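Local coordinates for Glyco_hydro_cc domain-containing protein (PDB 6UAV) that probably hydrolyses internal beta-1,3-glucosidic bonds of beta-1,3-glucans, as an endo-beta-1,3-glucanase of glycoside hydrolase family GH128, at residues I76-V81 with P179-E184; S168-L173 with E215-V220. All blocks are in the same frame, centred on the assembly; numbering follows the deposited sequence. Where two conformers were deposited one is given.

Interaction 1 (I76-V81 with P179-E184)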
ATOM      1  N   ILE A  76     -11.804  -3.884  11.115  1.00 15.04           N
ATOM      2  CA  ILE A  76     -11.019  -2.997  10.228  1.00 14.53           C
ATOM      3  C   ILE A  76     -10.567  -1.787  11.038  1.00 14.44           C
ATOM      4  O   ILE A  76     -11.427  -1.054  11.494  1.00 14.81           O
ATOM      5  CB  ILE A  76     -11.767  -2.560   8.962  1.00 14.89           C
ATOM      6  CG1 ILE A  76     -12.254  -3.754   8.148  1.00 14.73           C
ATOM      7  CG2 ILE A  76     -10.924  -1.617   8.151  1.00 14.28           C
ATOM      8  CD1 ILE A  76     -12.965  -3.394   6.836  1.00 15.13           C
ATOM      9  N   ARG A  77      -9.258  -1.625  11.181  1.00 14.58           N
ATOM     10  CA  ARG A  77      -8.669  -0.596  12.065  1.00 15.24           C
ATOM     11  C   ARG A  77      -7.891   0.457  11.295  1.00 14.00           C
ATOM     12  O   ARG A  77      -7.443   1.404  11.914  1.00 13.33           O
ATOM     13  CB  ARG A  77      -7.793  -1.252  13.125  1.00 17.90           C
ATOM     14  CG  ARG A  77      -8.531  -2.206  14.066  1.00 20.72           C
ATOM     15  CD  ARG A  77      -9.661  -1.578  14.862  1.00 24.15           C
ATOM     16  NE  ARG A  77      -9.133  -0.598  15.807  1.00 28.34           N
ATOM     17  CZ  ARG A  77      -9.787   0.463  16.348  1.00 32.33           C
ATOM     18  NH1 ARG A  77      -9.155   1.222  17.239  1.00 33.78           N
ATOM     19  NH2 ARG A  77     -11.048   0.745  16.047  1.00 32.68           N
ATOM     20  N   TYR A  78      -7.729   0.298   9.990  1.00 13.52           N
ATOM     21  CA  TYR A  78      -6.891   1.143   9.104  1.00 13.25           C
ATOM     22  C   TYR A  78      -7.654   1.438   7.836  1.00 13.00           C
ATOM     23  O   TYR A  78      -8.422   0.587   7.391  1.00 13.19           O
ATOM     24  CB  TYR A  78      -5.576   0.419   8.792  1.00 13.81           C
ATOM     25  CG  TYR A  78      -4.752   0.255  10.037  1.00 14.46           C
ATOM     26  CD1 TYR A  78      -4.000   1.298  10.536  1.00 15.64           C
ATOM     27  CD2 TYR A  78      -4.748  -0.924  10.704  1.00 16.52           C
ATOM     28  CE1 TYR A  78      -3.281   1.174  11.712  1.00 17.28           C
ATOM     29  CE2 TYR A  78      -4.039  -1.071  11.890  1.00 17.44           C
ATOM     30  CZ  TYR A  78      -3.297  -0.027  12.376  1.00 17.88           C
ATOM     31  OH  TYR A  78      -2.578  -0.183  13.540  1.00 21.62           O
ATOM     32  N   LEU A  79      -7.450   2.640   7.323  1.00 11.86           N
ATOM     33  CA  LEU A  79      -7.993   3.086   6.041  1.00 11.64           C
ATOM     34  C   LEU A  79      -6.848   3.663   5.225  1.00 11.54           C
ATOM     35  O   LEU A  79      -6.256   4.657   5.650  1.00 11.24           O
ATOM     36  CB  LEU A  79      -9.089   4.115   6.299  1.00 11.31           C
ATOM     37  CG  LEU A  79      -9.746   4.675   5.042  1.00 10.94           C
ATOM     38  CD1 LEU A  79     -10.519   3.568   4.297  1.00 11.13           C
ATOM     39  CD2 LEU A  79     -10.655   5.877   5.374  1.00 11.62           C
ATOM     40  N   LEU A  80      -6.579   3.084   4.066  1.00 11.02           N
ATOM     41  CA  LEU A  80      -5.568   3.613   3.165  1.00 10.81           C
ATOM     42  C   LEU A  80      -6.200   4.781   2.432  1.00 10.66           C
ATOM     43  O   LEU A  80      -7.393   4.684   2.045  1.00 10.77           O
ATOM     44  CB  LEU A  80      -5.188   2.532   2.164  1.00 11.10           C
ATOM     45  CG  LEU A  80      -4.500   1.321   2.785  1.00 11.80           C
ATOM     46  CD1 LEU A  80      -4.451   0.194   1.744  1.00 12.08           C
ATOM     47  CD2 LEU A  80      -3.117   1.675   3.284  1.00 12.16           C
ATOM     48  N   VAL A  81      -5.447   5.858   2.285  1.00 10.11           N
ATOM     49  CA  VAL A  81      -5.996   7.045   1.593  1.00 10.58           C
ATOM     50  C   VAL A  81      -5.008   7.610   0.587  1.00 10.89           C
ATOM     51  O   VAL A  81      -3.796   7.709   0.890  1.00 10.67           O
ATOM     52  CB  VAL A  81      -6.468   8.084   2.627  1.00 11.08           C
ATOM     53  CG1 VAL A  81      -7.583   7.584   3.513  1.00 11.55           C
ATOM     54  CG2 VAL A  81      -5.333   8.641   3.477  1.00 11.42           C
ATOM     55  N   PRO A 179       5.537   6.738  11.071  1.00 14.14           N
ATOM     56  CA  PRO A 179       5.783   5.390  10.567  1.00 13.75           C
ATOM     57  C   PRO A 179       5.043   5.170   9.240  1.00 12.70           C
ATOM     58  O   PRO A 179       4.297   6.025   8.757  1.00 12.11           O
ATOM     59  CB  PRO A 179       5.267   4.499  11.685  1.00 13.91           C
ATOM     60  CG  PRO A 179       4.126   5.301  12.216  1.00 14.95           C
ATOM     61  CD  PRO A 179       4.629   6.733  12.231  1.00 14.98           C
ATOM     62  N   PHE A 180       5.389   4.063   8.578  1.00 12.74           N
ATOM     63  CA  PHE A 180       5.030   3.817   7.170  1.00 12.34           C
ATOM     64  C   PHE A 180       4.267   2.510   7.018  1.00 12.37           C
ATOM     65  O   PHE A 180       4.539   1.540   7.766  1.00 12.42           O
ATOM     66  CB  PHE A 180       6.257   3.672   6.287  1.00 13.10           C
ATOM     67  CG  PHE A 180       7.171   4.865   6.380  1.00 13.90           C
ATOM     68  CD1 PHE A 180       6.889   5.984   5.633  1.00 14.91           C
ATOM     69  CD2 PHE A 180       8.354   4.799   7.101  1.00 14.21           C
ATOM     70  CE1 PHE A 180       7.727   7.083   5.679  1.00 16.27           C
ATOM     71  CE2 PHE A 180       9.211   5.886   7.111  1.00 14.91           C
ATOM     72  CZ  PHE A 180       8.890   7.027   6.401  1.00 15.58           C
ATOM     73  N   TRP A 181       3.460   2.468   5.981  1.00 12.00           N
ATOM     74  CA  TRP A 181       3.122   1.227   5.267  1.00 12.11           C
ATOM     75  C   TRP A 181       3.710   1.362   3.861  1.00 11.89           C
ATOM     76  O   TRP A 181       3.453   2.397   3.166  1.00 11.44           O
ATOM     77  CB  TRP A 181       1.602   1.043   5.182  1.00 12.04           C
ATOM     78  CG  TRP A 181       0.855   0.781   6.459  1.00 12.15           C
ATOM     79  CD1 TRP A 181       1.060   1.224   7.737  1.00 13.00           C
ATOM     80  CD2 TRP A 181      -0.360   0.009   6.501  1.00 12.47           C
ATOM     81  NE1 TRP A 181       0.059   0.782   8.571  1.00 12.83           N
ATOM     82  CE2 TRP A 181      -0.831   0.041   7.828  1.00 12.75           C
ATOM     83  CE3 TRP A 181      -1.049  -0.737   5.540  1.00 12.40           C
ATOM     84  CZ2 TRP A 181      -1.993  -0.635   8.218  1.00 13.05           C
ATOM     85  CZ3 TRP A 181      -2.194  -1.383   5.926  1.00 12.78           C
ATOM     86  CH2 TRP A 181      -2.670  -1.313   7.242  1.00 12.79           C
ATOM     87  N   VAL A 182       4.441   0.348   3.393  1.00 11.81           N
ATOM     88  CA  VAL A 182       4.991   0.409   2.022  1.00 11.38           C
ATOM     89  C   VAL A 182       4.035  -0.436   1.182  1.00 11.43           C
ATOM     90  O   VAL A 182       4.194  -1.668   1.164  1.00 11.18           O
ATOM     91  CB  VAL A 182       6.440  -0.103   2.005  1.00 11.86           C
ATOM     92  CG1 VAL A 182       6.931  -0.229   0.582  1.00 11.68           C
ATOM     93  CG2 VAL A 182       7.393   0.780   2.832  1.00 12.62           C
ATOM     94  N   THR A 183       3.070   0.199   0.506  1.00 10.99           N
ATOM     95  CA  THR A 183       1.859  -0.537   0.056  1.00 10.86           C
ATOM     96  C   THR A 183       1.979  -1.007  -1.392  1.00 10.82           C
ATOM     97  O   THR A 183       1.066  -1.648  -1.893  1.00 10.23           O
ATOM     98  CB  THR A 183       0.614   0.320   0.312  1.00 10.90           C
ATOM     99  OG1 THR A 183       0.819   1.580  -0.327  1.00 10.66           O
ATOM    100  CG2 THR A 183       0.382   0.492   1.791  1.00 11.02           C
ATOM    101  N   GLU A 184       3.071  -0.664  -2.050  1.00 10.90           N
ATOM    102  CA  GLU A 184       3.474  -1.264  -3.337  1.00 10.91           C
ATOM    103  C   GLU A 184       4.999  -1.270  -3.356  1.00 10.73           C
ATOM    104  O   GLU A 184       5.655  -0.204  -3.147  1.00 10.54           O
ATOM    105  CB  GLU A 184       3.046  -0.512  -4.601  1.00 10.84           C
ATOM    106  CG  GLU A 184       1.552  -0.307  -4.722  1.00 11.46           C
ATOM    107  CD  GLU A 184       1.109   0.452  -5.938  1.00 11.22           C
ATOM    108  OE1 GLU A 184       1.899   0.607  -6.922  1.00 11.64           O
ATOM    109  OE2 GLU A 184      -0.062   0.963  -5.920  1.00 12.30           O
TER
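Tyr-78 and Trp-181 reach toward each other across the inside of the barrel, and the phenol ring lies against the far corner of the indole. CZ2 of Trp-181 sits over one face of the Tyr-78 ring, displaced toward its rim, and comes within 3.4 Å of Tyr-78 CG. The neighbouring indole atom CH2 rests on the root of the tyrosine, 3.7 Å from Tyr-78 CB. With the ring planes inclined at 56° and the centroid of the tyrosine ring 5.1 Å from that of the indole six-membered ring, the pair meets obliquely. In Trp-181, CG stands anti to the carbonyl carbon (chi1 -67°), and the indole projects from its strand into the barrel with its benzo ring leading.

Leu-80 completes the contact two residues along strand 78-81. One methyl does the touching: CD2 of Leu-80 lies 3.9 Å from Trp-181 CE3 and also 4.0 Å from the methyl CG2 of Thr-183. The threonine thus offers carbon to this contact, whereas its OG1 is hydrogen-bonded to His-160.

Strands 78-81 and 180-183 are not neighbours in the sheet; their axes stay 10.7 Å apart at closest and are inclined at 62°, so side chains alone bridge the interior. Phe-221 meets both aromatic rings, and Tyr-156 and Trp-27 pack edge-to-face with Trp-181. Carbon-to-carbon contacts therefore carry the junction, as expected of the largely buried aromatic and aliphatic filling of a TIM barrel; between the two segments the indole is met through carbon alone, so its place here depends on close fit and dispersion.

Interaction 2 (S168-L173 with E215-V220)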
ATOM      1  N   SER A 168      16.573   4.231   1.651  1.00 16.00           N
ATOM      2  CA  SER A 168      17.064   5.622   1.579  1.00 16.14           C
ATOM      3  C   SER A 168      15.835   6.544   1.434  1.00 15.64           C
ATOM      4  O   SER A 168      15.805   7.633   2.074  1.00 15.11           O
ATOM      5  CB  SER A 168      18.091   5.759   0.484  1.00 17.28           C
ATOM      6  OG  SER A 168      17.504   5.919  -0.784  1.00 17.52           O
ATOM      7  N   MET A 169      14.808   6.088   0.712  1.00 14.64           N
ATOM      8  CA  MET A 169      13.597   6.895   0.531  1.00 14.47           C
ATOM      9  C   MET A 169      12.826   6.921   1.873  1.00 14.29           C
ATOM     10  O   MET A 169      12.297   7.978   2.253  1.00 13.22           O
ATOM     11  CB  MET A 169      12.742   6.360  -0.606  1.00 14.79           C
ATOM     12  CG  MET A 169      13.333   6.551  -1.974  1.00 16.36           C
ATOM     13  SD  MET A 169      13.895   8.205  -2.364  1.00 18.98           S
ATOM     14  CE  MET A 169      12.357   9.084  -2.500  1.00 19.03           C
ATOM     15  N   LEU A 170      12.740   5.811   2.598  1.00 14.19           N
ATOM     16  CA  LEU A 170      12.110   5.812   3.941  1.00 14.21           C
ATOM     17  C   LEU A 170      12.917   6.715   4.880  1.00 15.31           C
ATOM     18  O   LEU A 170      12.280   7.466   5.679  1.00 15.11           O
ATOM     19  CB  LEU A 170      11.960   4.403   4.485  1.00 14.42           C
ATOM     20  CG  LEU A 170      11.103   3.470   3.613  1.00 14.15           C
ATOM     21  CD1 LEU A 170      11.026   2.088   4.249  1.00 14.34           C
ATOM     22  CD2 LEU A 170       9.713   4.049   3.317  1.00 14.06           C
ATOM     23  N   ASP A 171      14.243   6.669   4.834  1.00 15.35           N
ATOM     24  CA  ASP A 171      15.051   7.588   5.702  1.00 16.88           C
ATOM     25  C   ASP A 171      14.713   9.026   5.357  1.00 16.34           C
ATOM     26  O   ASP A 171      14.496   9.857   6.298  1.00 17.57           O
ATOM     27  CB  ASP A 171      16.538   7.290   5.629  1.00 17.58           C
ATOM     28  CG  ASP A 171      16.955   6.044   6.369  1.00 18.87           C
ATOM     29  OD1 ASP A 171      16.061   5.442   7.045  1.00 18.99           O
ATOM     30  OD2 ASP A 171      18.167   5.681   6.271  1.00 19.98           O
ATOM     31  N   ARG A 172      14.676   9.369   4.074  0.50 16.26           N
ATOM     32  CA  ARG A 172      14.385  10.760   3.669  0.50 16.67           C
ATOM     33  C   ARG A 172      13.004  11.148   4.207  0.50 16.46           C
ATOM     34  O   ARG A 172      12.892  12.261   4.752  0.50 16.33           O
ATOM     35  CB  ARG A 172      14.552  10.926   2.159  0.50 17.07           C
ATOM     36  CG  ARG A 172      16.010  10.894   1.716  0.50 17.89           C
ATOM     37  CD  ARG A 172      16.278  10.338   0.300  0.50 18.77           C
ATOM     38  NE  ARG A 172      15.465  11.028  -0.694  0.50 19.83           N
ATOM     39  CZ  ARG A 172      15.755  11.120  -1.996  0.50 20.16           C
ATOM     40  NH1 ARG A 172      14.951  11.793  -2.811  0.50 19.13           N
ATOM     41  NH2 ARG A 172      16.854  10.547  -2.468  0.50 21.13           N
ATOM     42  N   LEU A 173      12.013  10.255   4.097  1.00 15.80           N
ATOM     43  CA  LEU A 173      10.609  10.584   4.486  1.00 15.70           C
ATOM     44  C   LEU A 173      10.400  10.507   5.996  1.00 15.14           C
ATOM     45  O   LEU A 173       9.368  10.950   6.462  1.00 14.58           O
ATOM     46  CB  LEU A 173       9.621   9.685   3.756  1.00 16.70           C
ATOM     47  CG  LEU A 173       9.501   9.966   2.256  1.00 18.35           C
ATOM     48  CD1 LEU A 173       8.725   8.866   1.588  1.00 20.60           C
ATOM     49  CD2 LEU A 173       8.834  11.278   1.976  1.00 19.69           C
ATOM     50  N   GLU A 215      10.964  -5.885   7.254  1.00 14.59           N
ATOM     51  CA  GLU A 215      10.696  -6.655   8.477  1.00 15.34           C
ATOM     52  C   GLU A 215      11.511  -6.046   9.631  1.00 16.49           C
ATOM     53  O   GLU A 215      10.995  -6.018  10.753  1.00 16.56           O
ATOM     54  CB  GLU A 215      11.008  -8.129   8.250  1.00 15.95           C
ATOM     55  CG  GLU A 215       9.921  -8.859   7.449  1.00 15.48           C
ATOM     56  CD  GLU A 215       8.607  -9.088   8.171  1.00 15.43           C
ATOM     57  OE1 GLU A 215       8.597  -8.974   9.451  1.00 16.06           O
ATOM     58  OE2 GLU A 215       7.627  -9.448   7.474  1.00 15.51           O
ATOM     59  N   ARG A 216      12.765  -5.655   9.371  1.00 17.24           N
ATOM     60  CA  ARG A 216      13.689  -5.198  10.436  1.00 18.90           C
ATOM     61  C   ARG A 216      13.421  -3.744  10.799  1.00 18.89           C
ATOM     62  O   ARG A 216      13.794  -3.404  11.882  1.00 20.65           O
ATOM     63  CB  ARG A 216      15.160  -5.482  10.098  1.00 20.97           C
ATOM     64  CG  ARG A 216      15.390  -6.988  10.015  1.00 23.28           C
ATOM     65  CD  ARG A 216      16.832  -7.397   9.792  1.00 26.28           C
ATOM     66  NE  ARG A 216      16.938  -8.864   9.838  1.00 27.27           N
ATOM     67  CZ  ARG A 216      18.033  -9.501   9.456  1.00 30.45           C
ATOM     68  NH1 ARG A 216      19.068  -8.788   9.037  1.00 30.79           N
ATOM     69  NH2 ARG A 216      18.082 -10.819   9.488  1.00 31.12           N
ATOM     70  N   ARG A 217      12.755  -2.940   9.974  1.00 17.18           N
ATOM     71  CA  ARG A 217      12.463  -1.534  10.344  1.00 17.20           C
ATOM     72  C   ARG A 217      11.277  -1.464  11.307  1.00 17.04           C
ATOM     73  O   ARG A 217      10.137  -1.847  10.910  1.00 15.86           O
ATOM     74  CB  ARG A 217      12.136  -0.712   9.109  1.00 16.28           C
ATOM     75  CG  ARG A 217      13.334  -0.315   8.296  1.00 17.02           C
ATOM     76  CD  ARG A 217      12.913   0.633   7.191  1.00 17.25           C
ATOM     77  NE  ARG A 217      12.788   2.000   7.628  1.00 17.11           N
ATOM     78  CZ  ARG A 217      13.672   2.981   7.431  1.00 17.95           C
ATOM     79  NH1 ARG A 217      14.780   2.782   6.711  1.00 18.42           N
ATOM     80  NH2 ARG A 217      13.329   4.191   7.810  1.00 17.91           N
ATOM     81  N   SER A 218      11.521  -0.903  12.501  1.00 17.10           N
ATOM     82  CA  SER A 218      10.477  -0.700  13.539  1.00 17.56           C
ATOM     83  C   SER A 218       9.495   0.345  13.048  1.00 16.89           C
ATOM     84  O   SER A 218       8.342   0.244  13.532  1.00 17.73           O
ATOM     85  CB  SER A 218      11.032  -0.311  14.879  0.54 18.58           C
ATOM     86  OG  SER A 218      11.855   0.833  14.755  0.54 19.59           O
ATOM     87  N   ASP A 219       9.847   1.182  12.048  1.00 16.19           N
ATOM     88  CA  ASP A 219       8.892   2.247  11.580  1.00 15.96           C
ATOM     89  C   ASP A 219       8.088   1.780  10.370  1.00 14.82           C
ATOM     90  O   ASP A 219       7.424   2.593   9.698  1.00 14.64           O
ATOM     91  CB  ASP A 219       9.584   3.584  11.305  1.00 16.29           C
ATOM     92  CG  ASP A 219      10.543   3.535  10.135  1.00 16.94           C
ATOM     93  OD1 ASP A 219      10.822   2.379   9.661  1.00 16.82           O
ATOM     94  OD2 ASP A 219      11.051   4.592   9.739  1.00 17.10           O
ATOM     95  N   VAL A 220       8.151   0.487  10.041  1.00 14.79           N
ATOM     96  CA  VAL A 220       7.321  -0.071   8.931  1.00 14.52           C
ATOM     97  C   VAL A 220       6.340  -1.071   9.516  1.00 14.71           C
ATOM     98  O   VAL A 220       6.809  -2.079  10.113  1.00 15.10           O
ATOM     99  CB  VAL A 220       8.165  -0.743   7.845  1.00 14.46           C
ATOM    100  CG1 VAL A 220       7.260  -1.491   6.877  1.00 14.76           C
ATOM    101  CG2 VAL A 220       9.068   0.251   7.095  1.00 14.40           C
TER
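Leu-170 forms the close-packed side of this contact, lying under the guanidinium of Arg-217. Its CB is 3.6 Å from Arg-217 NH2 and sits over the centre of the flat group, while its CD1 meets Val-220 CG2 at 3.9 Å. Leu-170 also packs on Phe-180, Val-182 and Leu-214, which joins it to the layer between helices and barrel.

The outer side is polar and more open, with Asp-171 exposed. Arg-217 holds OD1 of Asp-171 end-on, by NH1 at 3.0 Å and by NH2 at 3.1 Å. Both bonds run close to the guanidinium plane but are bent, at 149° and 142°. Asp-219 is gripped side-on instead: NE of Arg-217 donates to its OD1 at 2.9 Å and NH2 to its OD2 at 3.0 Å, each oxygen using its syn lone pair. A bend at chi3 (82°) turns the guanidinium to serve both carboxylates, whose negative charges it probably offsets.

Arg-217 and Asp-219 belong to a type I beta turn between helix 200-216 and strand 220-225, and the salt-bridge network ties this alpha-to-beta turn to the preceding helix, 166-173, in the outer layer of a TIM barrel.

The two contacts lie about 14 Å apart, centre to centre, and in different layers of one eight-stranded parallel barrel: interaction 1 fills the interior, interaction 2 joins helix 166-173 to the turn between helix 200-216 and strand 220-225, outside the sheet. Their segments alternate along the chain, in the order 76-81, 168-173, 179-184, 215-220. Strand 180-185 connects them, since it follows helix 166-173 and precedes helix 200-216. While Trp-181 serves interaction 1, its neighbour Phe-180 packs against Leu-173, with CE1 of Phe-180 3.7 Å from Leu-173 CB, and Phe-180 N probably hydrogen-bonds to Asp-219 O at 2.7 Å. Successive residues of one strand thus couple the barrel core to its helical shell.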